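Local coordinates for KLLA0B12012p (Kluyveromyces lactis, PDB 6Y3P), which is Pby1, a direct partner of the mRNA decapping enzyme Dcp2, and probably binds ATP through its C-terminal ATP-grasp domain of the tubulin-tyrosine ligase family, the part crystallised here, at residues Asp113-Asp125 against Ile160-Glu172. Sequence-based numbering, arbitrary orientation.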
loop_
_atom_site.group_PDB
_atom_site.type_symbol
_atom_site.label_atom_id
_atom_site.label_comp_id
_atom_site.label_asym_id
_atom_site.label_seq_id
_atom_site.Cartn_x
_atom_site.Cartn_y
_atom_site.Cartn_z
ATOM N N ASP A 113 17.911 -1.356 17.237
ATOM C CA ASP A 113 18.375 -2.508 18.004
ATOM C C ASP A 113 18.918 -1.970 19.309
ATOM O O ASP A 113 19.910 -1.234 19.314
ATOM C CB ASP A 113 19.450 -3.310 17.242
ATOM C CG ASP A 113 19.000 -3.990 15.951
ATOM O OD1 ASP A 113 17.798 -4.351 15.847
ATOM O OD2 ASP A 113 19.860 -4.203 15.063
ATOM N N VAL A 114 18.211 -2.248 20.402
ATOM C CA VAL A 114 18.607 -1.790 21.730
ATOM C C VAL A 114 18.793 -3.021 22.600
ATOM O O VAL A 114 17.866 -3.816 22.750
ATOM C CB VAL A 114 17.620 -0.764 22.374
ATOM C CG1 VAL A 114 18.167 -0.220 23.698
ATOM C CG2 VAL A 114 17.295 0.389 21.420
ATOM N N ASP A 115 19.996 -3.170 23.153
ATOM C CA ASP A 115 20.388 -4.276 24.026
ATOM C C ASP A 115 19.903 -3.985 25.444
ATOM O O ASP A 115 19.183 -4.792 26.029
ATOM C CB ASP A 115 21.924 -4.466 23.992
ATOM C CG ASP A 115 22.525 -4.696 22.611
ATOM O OD1 ASP A 115 22.319 -3.829 21.713
ATOM O OD2 ASP A 115 23.240 -5.707 22.436
ATOM N N TYR A 116 20.300 -2.814 25.986
ATOM C CA TYR A 116 19.980 -2.329 27.328
ATOM C C TYR A 116 19.717 -0.839 27.240
ATOM O O TYR A 116 20.264 -0.160 26.368
ATOM C CB TYR A 116 21.144 -2.600 28.296
ATOM C CG TYR A 116 21.633 -4.032 28.280
ATOM C CD1 TYR A 116 22.528 -4.472 27.309
ATOM C CD2 TYR A 116 21.201 -4.950 29.233
ATOM C CE1 TYR A 116 22.954 -5.796 27.264
ATOM C CE2 TYR A 116 21.640 -6.274 29.211
ATOM C CZ TYR A 116 22.515 -6.687 28.221
ATOM O OH TYR A 116 22.985 -7.961 28.194
ATOM N N ALA A 117 18.873 -0.334 28.148
ATOM C CA ALA A 117 18.438 1.073 28.228
ATOM C C ALA A 117 19.596 2.077 28.276
ATOM O O ALA A 117 19.509 3.129 27.638
ATOM C CB ALA A 117 17.509 1.270 29.426
ATOM N N GLU A 118 20.687 1.729 28.984
ATOM C CA GLU A 118 21.884 2.571 29.135
ATOM C C GLU A 118 22.643 2.843 27.807
ATOM O O GLU A 118 23.469 3.762 27.744
ATOM C CB GLU A 118 22.837 2.012 30.214
ATOM C CG GLU A 118 22.889 0.489 30.361
ATOM C CD GLU A 118 22.069 -0.087 31.505
ATOM O OE1 GLU A 118 22.310 0.299 32.676
ATOM O OE2 GLU A 118 21.200 -0.950 31.230
ATOM N N PHE A 119 22.326 2.077 26.739
ATOM C CA PHE A 119 22.969 2.239 25.443
ATOM C C PHE A 119 22.019 2.682 24.345
ATOM O O PHE A 119 22.347 2.543 23.163
ATOM C CB PHE A 119 23.735 0.967 25.062
ATOM C CG PHE A 119 24.975 0.763 25.884
ATOM C CD1 PHE A 119 26.128 1.483 25.617
ATOM C CD2 PHE A 119 24.992 -0.158 26.925
ATOM C CE1 PHE A 119 27.284 1.278 26.370
ATOM C CE2 PHE A 119 26.140 -0.338 27.693
ATOM C CZ PHE A 119 27.276 0.389 27.421
ATOM N N LEU A 120 20.866 3.284 24.744
ATOM C CA LEU A 120 19.836 3.844 23.861
ATOM C C LEU A 120 20.441 4.948 22.995
ATOM O O LEU A 120 20.148 5.007 21.803
ATOM C CB LEU A 120 18.633 4.380 24.680
ATOM C CG LEU A 120 17.385 4.902 23.915
ATOM C CD1 LEU A 120 16.137 4.581 24.674
ATOM C CD2 LEU A 120 17.364 6.416 23.848
ATOM N N ASP A 121 21.307 5.790 23.580
ATOM C CA ASP A 121 21.980 6.858 22.844
ATOM C C ASP A 121 22.890 6.342 21.727
ATOM O O ASP A 121 22.986 7.005 20.699
ATOM C CB ASP A 121 22.736 7.819 23.777
ATOM C CG ASP A 121 21.848 8.788 24.547
ATOM O OD1 ASP A 121 20.757 9.167 24.017
ATOM O OD2 ASP A 121 22.250 9.198 25.658
ATOM N N ASP A 122 23.515 5.166 21.899
ATOM C CA ASP A 122 24.375 4.573 20.871
ATOM C C ASP A 122 23.545 3.986 19.742
ATOM O O ASP A 122 23.969 4.021 18.589
ATOM C CB ASP A 122 25.256 3.470 21.465
ATOM C CG ASP A 122 26.262 3.908 22.512
ATOM O OD1 ASP A 122 26.213 5.094 22.936
ATOM O OD2 ASP A 122 27.096 3.064 22.918
ATOM N N ALA A 123 22.364 3.439 20.079
ATOM C CA ALA A 123 21.438 2.867 19.109
ATOM C C ALA A 123 20.847 3.970 18.215
ATOM O O ALA A 123 20.631 3.732 17.025
ATOM C CB ALA A 123 20.342 2.105 19.822
ATOM N N LEU A 124 20.649 5.185 18.779
ATOM C CA LEU A 124 20.143 6.353 18.055
ATOM C C LEU A 124 21.186 6.910 17.074
ATOM O O LEU A 124 20.826 7.547 16.080
ATOM C CB LEU A 124 19.607 7.443 19.010
ATOM C CG LEU A 124 18.376 7.070 19.888
ATOM C CD1 LEU A 124 17.954 8.235 20.755
ATOM C CD2 LEU A 124 17.194 6.631 19.065
ATOM N N ASP A 125 22.468 6.625 17.325
ATOM C CA ASP A 125 23.559 7.021 16.435
ATOM C C ASP A 125 23.661 6.037 15.270
ATOM O O ASP A 125 23.738 6.477 14.135
ATOM C CB ASP A 125 24.868 7.181 17.213
ATOM C CG ASP A 125 24.752 8.189 18.348
ATOM O OD1 ASP A 125 23.923 9.121 18.237
ATOM O OD2 ASP A 125 25.453 8.019 19.365
ATOM N N ILE A 160 13.356 12.026 22.913
ATOM C CA ILE A 160 14.436 11.111 23.269
ATOM C C ILE A 160 14.348 10.734 24.753
ATOM O O ILE A 160 14.441 9.552 25.050
ATOM C CB ILE A 160 15.824 11.662 22.829
ATOM C CG1 ILE A 160 15.891 11.716 21.278
ATOM C CG2 ILE A 160 16.969 10.824 23.417
ATOM C CD1 ILE A 160 17.129 12.365 20.565
ATOM N N GLU A 161 14.096 11.710 25.665
ATOM C CA GLU A 161 13.946 11.446 27.118
ATOM C C GLU A 161 12.747 10.532 27.419
ATOM O O GLU A 161 12.873 9.588 28.217
ATOM C CB GLU A 161 13.907 12.729 27.981
ATOM C CG GLU A 161 13.260 13.942 27.328
ATOM C CD GLU A 161 14.191 14.907 26.608
ATOM O OE1 GLU A 161 14.587 14.619 25.452
ATOM O OE2 GLU A 161 14.483 15.980 27.188
ATOM N N GLN A 162 11.614 10.768 26.715
ATOM C CA GLN A 162 10.423 9.939 26.853
ATOM C C GLN A 162 10.746 8.485 26.418
ATOM O O GLN A 162 10.473 7.544 27.163
ATOM C CB GLN A 162 9.258 10.542 26.067
ATOM C CG GLN A 162 8.556 11.659 26.812
ATOM C CD GLN A 162 7.787 12.602 25.913
ATOM O OE1 GLN A 162 7.714 12.453 24.682
ATOM N NE2 GLN A 162 7.212 13.629 26.514
ATOM N N LEU A 163 11.430 8.327 25.276
ATOM C CA LEU A 163 11.896 7.026 24.788
ATOM C C LEU A 163 12.864 6.385 25.784
ATOM O O LEU A 163 12.761 5.188 26.046
ATOM C CB LEU A 163 12.554 7.176 23.415
ATOM C CG LEU A 163 12.895 5.896 22.664
ATOM C CD1 LEU A 163 11.653 4.991 22.457
ATOM C CD2 LEU A 163 13.545 6.222 21.342
ATOM N N GLN A 164 13.759 7.193 26.368
ATOM C CA GLN A 164 14.734 6.778 27.378
ATOM C C GLN A 164 14.039 6.242 28.642
ATOM O O GLN A 164 14.478 5.242 29.193
ATOM C CB GLN A 164 15.705 7.942 27.699
ATOM C CG GLN A 164 16.807 7.613 28.749
ATOM C CD GLN A 164 17.747 6.520 28.292
ATOM O OE1 GLN A 164 18.570 6.697 27.394
ATOM N NE2 GLN A 164 17.631 5.356 28.890
ATOM N N ALA A 165 12.956 6.915 29.087
ATOM C CA ALA A 165 12.153 6.544 30.255
ATOM C C ALA A 165 11.391 5.241 29.981
ATOM O O ALA A 165 11.257 4.416 30.883
ATOM C CB ALA A 165 11.180 7.667 30.593
ATOM N N ILE A 166 10.921 5.041 28.733
ATOM C CA ILE A 166 10.227 3.819 28.336
ATOM C C ILE A 166 11.197 2.630 28.497
ATOM O O ILE A 166 10.862 1.658 29.188
ATOM C CB ILE A 166 9.655 3.916 26.899
ATOM C CG1 ILE A 166 8.500 4.949 26.807
ATOM C CG2 ILE A 166 9.193 2.530 26.389
ATOM C CD1 ILE A 166 8.084 5.284 25.376
ATOM N N PHE A 167 12.419 2.747 27.899
ATOM C CA PHE A 167 13.465 1.716 27.959
ATOM C C PHE A 167 13.934 1.412 29.369
ATOM O O PHE A 167 14.164 0.247 29.675
ATOM C CB PHE A 167 14.656 2.051 27.037
ATOM C CG PHE A 167 14.457 1.506 25.642
ATOM C CD1 PHE A 167 14.767 0.191 25.344
ATOM C CD2 PHE A 167 13.867 2.284 24.652
ATOM C CE1 PHE A 167 14.517 -0.328 24.075
ATOM C CE2 PHE A 167 13.659 1.777 23.369
ATOM C CZ PHE A 167 13.957 0.470 23.093
ATOM N N ASP A 168 14.079 2.444 30.219
ATOM C CA ASP A 168 14.470 2.323 31.622
ATOM C C ASP A 168 13.427 1.503 32.394
ATOM O O ASP A 168 13.791 0.653 33.207
ATOM C CB ASP A 168 14.573 3.727 32.260
ATOM C CG ASP A 168 15.813 4.542 31.935
ATOM O OD1 ASP A 168 16.680 4.041 31.195
ATOM O OD2 ASP A 168 15.905 5.689 32.408
ATOM N N SER A 169 12.125 1.768 32.126
ATOM C CA SER A 169 11.006 1.077 32.763
ATOM C C SER A 169 10.875 -0.390 32.322
ATOM O O SER A 169 10.234 -1.166 33.033
ATOM C CB SER A 169 9.700 1.846 32.568
ATOM O OG SER A 169 9.125 1.651 31.286
ATOM N N PHE A 170 11.481 -0.772 31.172
ATOM C CA PHE A 170 11.469 -2.152 30.671
ATOM C C PHE A 170 12.430 -3.004 31.502
ATOM O O PHE A 170 12.126 -4.166 31.778
ATOM C CB PHE A 170 11.857 -2.221 29.176
ATOM C CG PHE A 170 10.848 -1.738 28.146
ATOM C CD1 PHE A 170 9.479 -1.728 28.429
ATOM C CD2 PHE A 170 11.262 -1.331 26.883
ATOM C CE1 PHE A 170 8.553 -1.282 27.478
ATOM C CE2 PHE A 170 10.335 -0.892 25.928
ATOM C CZ PHE A 170 8.986 -0.890 26.226
ATOM N N GLU A 171 13.571 -2.396 31.924
ATOM C CA GLU A 171 14.636 -2.987 32.744
ATOM C C GLU A 171 14.183 -3.290 34.174
ATOM O O GLU A 171 14.747 -4.179 34.816
ATOM C CB GLU A 171 15.864 -2.045 32.812
ATOM C CG GLU A 171 16.560 -1.755 31.486
ATOM C CD GLU A 171 17.185 -2.931 30.761
ATOM O OE1 GLU A 171 17.697 -3.851 31.438
ATOM O OE2 GLU A 171 17.170 -2.926 29.508
ATOM N N GLU A 172 13.215 -2.510 34.694
ATOM C CA GLU A 172 12.720 -2.656 36.062
ATOM C C GLU A 172 11.212 -2.804 36.082
ATOM O O GLU A 172 10.699 -3.814 35.610
ATOM C CB GLU A 172 13.169 -1.466 36.922
ATOM C CG GLU A 172 14.655 -1.483 37.255
ATOM C CD GLU A 172 15.318 -0.148 37.542
ATOM O OE1 GLU A 172 14.614 0.888 37.572
ATOM O OE2 GLU A 172 16.556 -0.140 37.735
#
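L120 and V114 both press on the ring of F167, broad enough for two aliphatic neighbours. CD1 of L120 is modelled unusually close to F167 CD2, a spacing whose exact value is doubtful, while V114 and F167 point toward each other from opposite directions, V114 CB 3.6 Å from F167 CE1. With CG anti to the backbone N (chi1 -175°), L120 also brings CD1 to L163 CG, and one turn on L124 CD1 lies 3.8 Å from I160 CG2. In this ATP-grasp domain, the loop and 3-10 turn leading into helix 120-125, with that helix itself, lie against helix 160-171 beside an antiparallel sheet, whose F195 meets F167 edge-to-face and whose L143 touches L163 and F167. A117 is small enough to let the chains draw close, its CB 3.8 Å from F167 CB. Further out, the two amide hydrogens of Q164 NE2 serve A117 O (3.2 Å, 169°), from above the carbonyl plane, opposite the face used by L120 N, and D168 OD1 (2.8 Å); a leucine in place of Q164 would probably leave that carboxylate without this donor and A117 O with one bond fewer. At the exposed edge, acidic E171 reaches in, OE2 accepting a weak bond from A117 N.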